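Local coordinates for coronin (Toxoplasma gondii, PDB 4OZU), which is an actin-binding protein, probably of filaments, that contributes to parasite invasion and egress, represented here by its WD40 beta-propeller domain, at residues L186-T190 and C219-W223; F275-T279 and P365-D369. All blocks are in the same frame, centred on the assembly; numbering follows the deposited sequence. Where two conformers were deposited one is given.

Contact 1 (L186-T190 and C219-W223); sequences LLACT and CKCTW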
loop_
_atom_site.group_PDB
_atom_site.type_symbol
_atom_site.label_atom_id
_atom_site.label_comp_id
_atom_site.label_asym_id
_atom_site.label_seq_id
_atom_site.Cartn_x
_atom_site.Cartn_y
_atom_site.Cartn_z
ATOM N N LEU A 186 -11.661 10.889 1.182
ATOM C CA LEU A 186 -11.757 10.335 2.525
ATOM C C LEU A 186 -10.579 9.431 2.845
ATOM O O LEU A 186 -9.983 8.819 1.954
ATOM C CB LEU A 186 -13.062 9.554 2.686
ATOM C CG LEU A 186 -14.351 10.359 2.504
ATOM C CD1 LEU A 186 -15.580 9.450 2.571
ATOM C CD2 LEU A 186 -14.452 11.473 3.540
ATOM N N LEU A 187 -10.254 9.373 4.134
ATOM C CA LEU A 187 -9.251 8.467 4.657
ATOM C C LEU A 187 -9.953 7.494 5.589
ATOM O O LEU A 187 -10.918 7.866 6.265
ATOM C CB LEU A 187 -8.161 9.239 5.393
ATOM C CG LEU A 187 -6.958 8.426 5.864
ATOM C CD1 LEU A 187 -5.776 8.629 4.935
ATOM C CD2 LEU A 187 -6.619 8.822 7.276
ATOM N N ALA A 188 -9.510 6.245 5.580
ATOM C CA ALA A 188 -9.970 5.260 6.549
ATOM C C ALA A 188 -8.788 4.830 7.383
ATOM O O ALA A 188 -7.669 4.694 6.872
ATOM C CB ALA A 188 -10.614 4.074 5.870
ATOM N N CYS A 189 -9.025 4.635 8.673
ATOM C CA CYS A 189 -7.971 4.164 9.559
ATOM C C CYS A 189 -8.526 3.217 10.607
ATOM O O CYS A 189 -9.705 3.269 10.941
ATOM C CB CYS A 189 -7.260 5.336 10.234
ATOM S SG CYS A 189 -8.333 6.417 11.205
ATOM N N THR A 190 -7.663 2.330 11.091
ATOM C CA THR A 190 -7.993 1.457 12.201
ATOM C C THR A 190 -7.199 1.883 13.421
ATOM O O THR A 190 -6.073 2.363 13.304
ATOM C CB THR A 190 -7.693 -0.012 11.882
ATOM O OG1 THR A 190 -6.346 -0.129 11.417
ATOM C CG2 THR A 190 -8.650 -0.533 10.802
ATOM N N CYS A 219 -6.374 -4.796 13.693
ATOM C CA CYS A 219 -7.187 -4.668 12.486
ATOM C C CYS A 219 -6.461 -3.812 11.454
ATOM O O CYS A 219 -5.706 -2.907 11.815
ATOM C CB CYS A 219 -8.547 -4.045 12.809
ATOM S SG CYS A 219 -9.470 -4.911 14.084
ATOM N N LYS A 220 -6.677 -4.108 10.174
ATOM C CA LYS A 220 -6.049 -3.353 9.094
ATOM C C LYS A 220 -7.119 -3.058 8.064
ATOM O O LYS A 220 -8.044 -3.844 7.908
ATOM C CB LYS A 220 -4.900 -4.147 8.461
ATOM C CG LYS A 220 -3.791 -4.558 9.419
ATOM C CD LYS A 220 -2.834 -3.410 9.702
ATOM C CE LYS A 220 -1.775 -3.819 10.712
ATOM N NZ LYS A 220 -0.760 -2.751 10.969
ATOM N N CYS A 221 -7.003 -1.941 7.356
ATOM C CA CYS A 221 -7.996 -1.610 6.348
ATOM C C CYS A 221 -7.373 -1.171 5.036
ATOM O O CYS A 221 -6.188 -0.868 4.956
ATOM C CB CYS A 221 -8.938 -0.512 6.848
ATOM S SG CYS A 221 -8.223 1.169 6.855
ATOM N N THR A 222 -8.201 -1.187 4.002
ATOM C CA THR A 222 -7.904 -0.509 2.757
ATOM C C THR A 222 -9.238 -0.214 2.071
ATOM O O THR A 222 -10.258 -0.815 2.406
ATOM C CB THR A 222 -6.992 -1.339 1.850
ATOM O OG1 THR A 222 -6.460 -0.505 0.813
ATOM C CG2 THR A 222 -7.743 -2.506 1.248
ATOM N N TRP A 223 -9.234 0.708 1.118
ATOM C CA TRP A 223 -10.446 1.030 0.386
ATOM C C TRP A 223 -10.640 0.061 -0.766
ATOM O O TRP A 223 -9.666 -0.421 -1.341
ATOM C CB TRP A 223 -10.390 2.462 -0.134
ATOM C CG TRP A 223 -10.560 3.460 0.939
ATOM C CD1 TRP A 223 -9.606 3.900 1.799
ATOM C CD2 TRP A 223 -11.767 4.155 1.279
ATOM N NE1 TRP A 223 -10.137 4.833 2.661
ATOM C CE2 TRP A 223 -11.464 5.004 2.363
ATOM C CE3 TRP A 223 -13.069 4.145 0.774
ATOM C CZ2 TRP A 223 -12.413 5.835 2.948
ATOM C CZ3 TRP A 223 -14.013 4.973 1.363
ATOM C CH2 TRP A 223 -13.679 5.805 2.437
#

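Contact 2 (F275-T279 and P365-D369); sequences FDETT and PPAPD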
loop_
_atom_site.group_PDB
_atom_site.type_symbol
_atom_site.label_atom_id
_atom_site.label_comp_id
_atom_site.label_asym_id
_atom_site.label_seq_id
_atom_site.Cartn_x
_atom_site.Cartn_y
_atom_site.Cartn_z
ATOM N N PHE A 275 -5.469 -3.969 -2.414
ATOM C CA PHE A 275 -6.501 -3.934 -3.445
ATOM C C PHE A 275 -5.965 -3.444 -4.783
ATOM O O PHE A 275 -5.357 -2.378 -4.873
ATOM C CB PHE A 275 -7.663 -3.043 -3.003
ATOM C CG PHE A 275 -8.886 -3.137 -3.886
ATOM C CD1 PHE A 275 -9.450 -4.365 -4.195
ATOM C CD2 PHE A 275 -9.493 -1.989 -4.371
ATOM C CE1 PHE A 275 -10.586 -4.443 -4.980
ATOM C CE2 PHE A 275 -10.628 -2.061 -5.159
ATOM C CZ PHE A 275 -11.176 -3.284 -5.461
ATOM N N ASP A 276 -6.193 -4.254 -5.810
ATOM C CA ASP A 276 -5.983 -3.870 -7.200
ATOM C C ASP A 276 -7.294 -3.253 -7.671
ATOM O O ASP A 276 -8.236 -3.960 -8.011
ATOM C CB ASP A 276 -5.583 -5.093 -8.038
ATOM C CG ASP A 276 -5.513 -4.810 -9.544
ATOM O OD1 ASP A 276 -5.871 -3.694 -9.983
ATOM O OD2 ASP A 276 -5.118 -5.743 -10.303
ATOM N N GLU A 277 -7.350 -1.926 -7.670
ATOM C CA GLU A 277 -8.589 -1.208 -7.940
ATOM C C GLU A 277 -9.051 -1.401 -9.381
ATOM O O GLU A 277 -10.203 -1.125 -9.711
ATOM C CB GLU A 277 -8.410 0.285 -7.655
ATOM C CG GLU A 277 -7.569 1.027 -8.696
ATOM C CD GLU A 277 -8.398 1.541 -9.864
ATOM O OE1 GLU A 277 -9.442 2.187 -9.619
ATOM O OE2 GLU A 277 -8.006 1.298 -11.028
ATOM N N THR A 278 -8.140 -1.860 -10.231
ATOM C CA THR A 278 -8.398 -1.949 -11.663
ATOM C C THR A 278 -9.065 -3.269 -12.057
ATOM O O THR A 278 -9.904 -3.288 -12.959
ATOM C CB THR A 278 -7.089 -1.775 -12.466
ATOM O OG1 THR A 278 -6.317 -0.702 -11.899
ATOM C CG2 THR A 278 -7.392 -1.466 -13.927
ATOM N N THR A 279 -8.704 -4.359 -11.381
ATOM C CA THR A 279 -9.296 -5.672 -11.651
ATOM C C THR A 279 -10.194 -6.173 -10.525
ATOM O O THR A 279 -11.015 -7.070 -10.737
ATOM C CB THR A 279 -8.224 -6.756 -11.887
ATOM O OG1 THR A 279 -7.486 -6.970 -10.679
ATOM C CG2 THR A 279 -7.275 -6.367 -13.018
ATOM N N PRO A 365 -7.979 -3.098 -18.088
ATOM C CA PRO A 365 -8.731 -1.844 -18.173
ATOM C C PRO A 365 -7.806 -0.652 -17.969
ATOM O O PRO A 365 -6.661 -0.837 -17.550
ATOM C CB PRO A 365 -9.746 -1.951 -17.032
ATOM C CG PRO A 365 -9.756 -3.401 -16.630
ATOM C CD PRO A 365 -8.389 -3.916 -16.936
ATOM N N PRO A 366 -8.297 0.562 -18.247
ATOM C CA PRO A 366 -7.498 1.773 -18.028
ATOM C C PRO A 366 -6.965 1.837 -16.596
ATOM O O PRO A 366 -7.735 1.784 -15.636
ATOM C CB PRO A 366 -8.489 2.900 -18.313
ATOM C CG PRO A 366 -9.503 2.284 -19.232
ATOM C CD PRO A 366 -9.638 0.871 -18.772
ATOM N N ALA A 367 -5.645 1.921 -16.473
ATOM C CA ALA A 367 -4.975 1.834 -15.182
ATOM C C ALA A 367 -4.741 3.222 -14.610
ATOM O O ALA A 367 -4.644 4.186 -15.366
ATOM C CB ALA A 367 -3.667 1.104 -15.329
ATOM N N PRO A 368 -4.650 3.332 -13.274
ATOM C CA PRO A 368 -4.312 4.639 -12.703
ATOM C C PRO A 368 -3.043 5.201 -13.324
ATOM O O PRO A 368 -2.028 4.504 -13.353
ATOM C CB PRO A 368 -4.113 4.338 -11.213
ATOM C CG PRO A 368 -4.933 3.112 -10.962
ATOM C CD PRO A 368 -4.850 2.305 -12.233
ATOM N N ASP A 369 -3.116 6.429 -13.827
ATOM C CA ASP A 369 -1.971 7.067 -14.463
ATOM C C ASP A 369 -1.110 7.829 -13.468
ATOM O O ASP A 369 -1.514 8.066 -12.334
ATOM C CB ASP A 369 -2.437 8.019 -15.557
ATOM C CG ASP A 369 -1.390 8.224 -16.651
ATOM O OD1 ASP A 369 -0.271 7.664 -16.548
ATOM O OD2 ASP A 369 -1.691 8.955 -17.617
#

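Contact 1 (L186-T190 and C219-W223)
This is packing between two neighbouring blades of the WD40 beta-propeller. Strand 187-190 belongs to one blade. Strand 220-223 is the innermost strand of the next. The two run nearly antiparallel, at 166°, and their axes come within 6.2 Å. No backbone hydrogen bond joins them, so they meet through side chains as layers of separate sheets.

Leu186, Ala188 and Thr190 point toward 219-223. Cys219, Cys221 and Trp223 point back toward 186-190. The indole of Trp223 covers Leu186 and the start of strand 187-190. Its CZ2 lies 3.8 Å from Leu186 CB, and its CE2 lies 3.7 Å from Ala188 CB. The ring edge faces the backbone, with Trp223 NE1 3.3 Å from Ala188 N. Both are donors and do not bond; Trp223 NE1 bonds instead to Lys179 O. Small Ala188 also leaves room for Cys221, with Ala188 CB 3.9 Å from Cys221 SG. At the other end, Thr190 OG1 donates to Cys219 O at 2.9 Å. It also has Ser177 OG as a partner.

Strand 187-191 is hydrogen-bonded between strands 175-180 and 195-200 of its own blade. Lys220 points away from 186-190 and reaches Glu35, in a salt bridge, as well as Leu176 O. Strand 233-239 flanks strand 220-223 within the following blade.

Contact 2 (F275-T279 and P365-D369)
An Asx turn shapes the loop that meets the C-terminal extension of the propeller here. The loop joins the two inner strands of a blade, 271-275 and 281-286. Asp276 OD1 accepts from Thr278 N at 2.9 Å, and more weakly from Thr279 N at 3.2 Å. Asp276 OD2 accepts from Thr279 OG1 at 2.7 Å. Asp276 OD2 also forms a salt bridge with Lys322.

The turn directs Thr278 toward segment 365-369. No hydrogen bond crosses between the segments, and the fit is by van der Waals contact. Thr278 CG2 sits 3.9 Å from Pro365 CB and 3.7 Å from Pro366 O. Thr278 OG1 approaches Pro368 CD at 3.4 Å. The ring of Pro365 also covers the loop backbone, with its CG 3.7 Å from Thr278 O. That carbonyl is buried without a polar partner. Glu277 OE2 accepts from Thr278 OG1 at 2.8 Å and lies 3.5 Å from Pro368 CD.

Charge ties the same region together. Glu277 forms a salt bridge with Arg389, which also bonds to Pro366 O. The short strand 367-368 pairs with strand 389-390, which brings this arginine to the loop. Segment 365-369 follows the last blade strand, 343-350. A C-terminal extension packed against the propeller is characteristic of the coronin family.

Overall arrangement
From the N terminus, strand 16-25 joins the sheet of the last blade, and the following blades are built in order. Contact 1 closes the first loop, which holds the two outer strands of one blade and ends on the inner strand of the next. Contact 2 opens later and spans the other three strands of its own blade and three of the last blade before the C-terminal extension returns to the loop at 275-279. The contacts are therefore in series and neither nest nor cross. Their centres are about 19 Å apart, yet they touch: Phe275 CD2 packs on Trp223 O at 3.4 Å. Contact 1 joins adjacent blades; contact 2 joins a blade to the tail.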